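Local coordinates for protein amidase, hydantoinase/carbamoylase family (Burkholderia vietnamiensis, PDB 5I4M) that probably hydrolyses N-carbamoyl-L-amino acids as a zinc-dependent amidase of the peptidase M20 family, with two zinc ions per subunit, at residues A[373-378]-A[392-397]. Numbering follows the deposited sequence.
With 3PG (3-phosphoglyceric acid), chain E.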
loop_
_atom_site.group_PDB
_atom_site.type_symbol
_atom_site.label_atom_id
_atom_site.label_comp_id
_atom_site.label_asym_id
_atom_site.label_seq_id
_atom_site.Cartn_x
_atom_site.Cartn_y
_atom_site.Cartn_z
ATOM N N ILE A 373 -28.370 -20.988 12.806
ATOM C CA ILE A 373 -27.625 -20.038 11.989
ATOM C C ILE A 373 -26.338 -20.673 11.468
ATOM O O ILE A 373 -25.771 -21.587 12.080
ATOM C CB ILE A 373 -27.342 -18.745 12.790
ATOM C CG1 ILE A 373 -26.844 -17.636 11.861
ATOM C CG2 ILE A 373 -26.375 -19.036 13.929
ATOM C CD1 ILE A 373 -27.045 -16.219 12.422
ATOM N N VAL A 374 -25.890 -20.186 10.309
ATOM C CA VAL A 374 -24.654 -20.623 9.670
ATOM C C VAL A 374 -23.601 -19.545 9.882
ATOM O O VAL A 374 -23.842 -18.363 9.603
ATOM C CB VAL A 374 -24.873 -20.896 8.172
ATOM C CG1 VAL A 374 -23.552 -21.310 7.490
ATOM C CG2 VAL A 374 -25.943 -21.969 7.983
ATOM N N SER A 375 -22.440 -19.940 10.394
ATOM C CA SER A 375 -21.367 -18.976 10.621
ATOM C C SER A 375 -20.784 -18.497 9.292
ATOM O O SER A 375 -20.396 -19.306 8.440
ATOM C CB SER A 375 -20.272 -19.602 11.484
ATOM O OG SER A 375 -19.155 -18.733 11.616
ATOM N N GLY A 376 -20.707 -17.177 9.126
ATOM C CA GLY A 376 -20.161 -16.606 7.912
ATOM C C GLY A 376 -18.662 -16.418 8.011
ATOM O O GLY A 376 -17.964 -16.326 6.995
ATOM N N ALA A 377 -18.158 -16.341 9.238
ATOM C CA ALA A 377 -16.723 -16.271 9.470
ATOM C C ALA A 377 -16.175 -17.658 9.781
ATOM O O ALA A 377 -16.920 -18.601 10.066
ATOM C CB ALA A 377 -16.399 -15.321 10.626
ATOM N N GLY A 378 -14.857 -17.773 9.702
ATOM C CA GLY A 378 -14.173 -18.943 10.203
ATOM C C GLY A 378 -13.842 -18.777 11.676
ATOM O O GLY A 378 -13.669 -17.665 12.174
ATOM N N MET A 392 -21.061 -24.274 18.052
ATOM C CA MET A 392 -20.814 -22.906 18.486
ATOM C C MET A 392 -22.083 -22.256 19.018
ATOM O O MET A 392 -23.203 -22.678 18.723
ATOM C CB MET A 392 -20.254 -22.043 17.346
ATOM C CG MET A 392 -18.929 -22.544 16.788
ATOM S SD MET A 392 -18.264 -21.348 15.601
ATOM C CE MET A 392 -17.807 -20.016 16.727
ATOM N N VAL A 393 -21.869 -21.203 19.804
ATOM C CA VAL A 393 -22.921 -20.353 20.351
ATOM C C VAL A 393 -22.683 -18.953 19.811
ATOM O O VAL A 393 -21.592 -18.407 19.988
ATOM C CB VAL A 393 -22.896 -20.330 21.884
ATOM C CG1 VAL A 393 -24.039 -19.458 22.425
ATOM C CG2 VAL A 393 -22.943 -21.736 22.456
ATOM N N PHE A 394 -23.684 -18.384 19.137
ATOM C CA PHE A 394 -23.633 -16.999 18.684
ATOM C C PHE A 394 -24.510 -16.121 19.569
ATOM O O PHE A 394 -25.542 -16.563 20.079
ATOM C CB PHE A 394 -24.120 -16.834 17.239
ATOM C CG PHE A 394 -23.058 -17.063 16.171
ATOM C CD1 PHE A 394 -21.758 -17.438 16.495
ATOM C CD2 PHE A 394 -23.385 -16.893 14.832
ATOM C CE1 PHE A 394 -20.811 -17.638 15.501
ATOM C CE2 PHE A 394 -22.445 -17.093 13.836
ATOM C CZ PHE A 394 -21.153 -17.465 14.172
ATOM N N VAL A 395 -24.092 -14.874 19.728
ATOM C CA VAL A 395 -24.959 -13.788 20.186
ATOM C C VAL A 395 -24.923 -12.717 19.106
ATOM O O VAL A 395 -24.052 -12.756 18.220
ATOM C CB VAL A 395 -24.513 -13.231 21.560
ATOM C CG1 VAL A 395 -24.397 -14.353 22.578
ATOM C CG2 VAL A 395 -23.213 -12.426 21.431
ATOM N N PRO A 396 -25.861 -11.763 19.121
ATOM C CA PRO A 396 -25.880 -10.727 18.078
ATOM C C PRO A 396 -24.739 -9.744 18.265
ATOM O O PRO A 396 -24.035 -9.751 19.272
ATOM C CB PRO A 396 -27.235 -10.027 18.270
ATOM C CG PRO A 396 -28.021 -10.897 19.210
ATOM C CD PRO A 396 -27.006 -11.625 20.039
ATOM N N CYS A 397 -24.569 -8.871 17.270
ATOM C CA CYS A 397 -23.749 -7.682 17.451
ATOM C C CYS A 397 -24.441 -6.501 16.788
ATOM O O CYS A 397 -25.232 -6.670 15.858
ATOM C CB CYS A 397 -22.324 -7.849 16.903
ATOM S SG CYS A 397 -22.227 -8.384 15.185
HETATM C C1 3PG E . -12.340 -15.036 8.955
HETATM O O1 3PG E . -12.033 -14.022 8.303
HETATM O O2 3PG E . -13.464 -15.578 8.873
HETATM C C2 3PG E . -11.302 -15.621 9.868
HETATM O O3 3PG E . -11.610 -16.997 10.156
HETATM C C3 3PG E . -11.307 -14.830 11.156
HETATM O O1P 3PG E . -12.564 -15.006 11.813
HETATM P P 3PG E . -12.991 -13.975 13.011
HETATM O O2P 3PG E . -11.774 -13.819 13.892
HETATM O O3P 3PG E . -13.345 -12.691 12.272
HETATM O O4P 3PG E . -14.160 -14.694 13.707
#
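Ser375 OG, at the end of its strand, meets the ring of Phe394 and is bonded to the loop that follows. It donates a hydrogen bond to Ala377 O, 2.7 Å away, that arrives tilted 29° from the carbonyl plane. A weak bond joins the same hydroxyl to His379 NE2. The hydroxyl lies anti to the backbone N of Ser375 (chi1 174°), which sets it at the ring edge near the ring plane, with OG 3.5 Å from Phe394 CZ. Ser375 CB comes equally close to CZ.

Further back along the strand, Ile373 meets the same ring through its CG2 methyl. CG2 approaches Phe394 CD2 obliquely, at 3.8 Å, and the two side chains cross at about a right angle. Phe394 thus links two strands that do not pair directly. Strand 225-242 pairs with both of them, and its Val228 packs against Ile373 and Phe394.

Beyond Ser375 the chain turns into the ligand loop. Gly378 N gives a nearly straight hydrogen bond (168°) to the carboxylate O2 of 3-phosphoglycerate, 2.7 Å away. Gly376 O is held by Gln232 and Arg309, and Arg309 also binds the ligand. His247 of the second subunit packs on Ala377 and binds the ligand too. The Phe394 ring, close to zinc-binding His211, thus packs strand 390-395 against strand 370-375, whose end leads into a pocket completed across the dimer at the dizinc site of a peptidase M20 family enzyme.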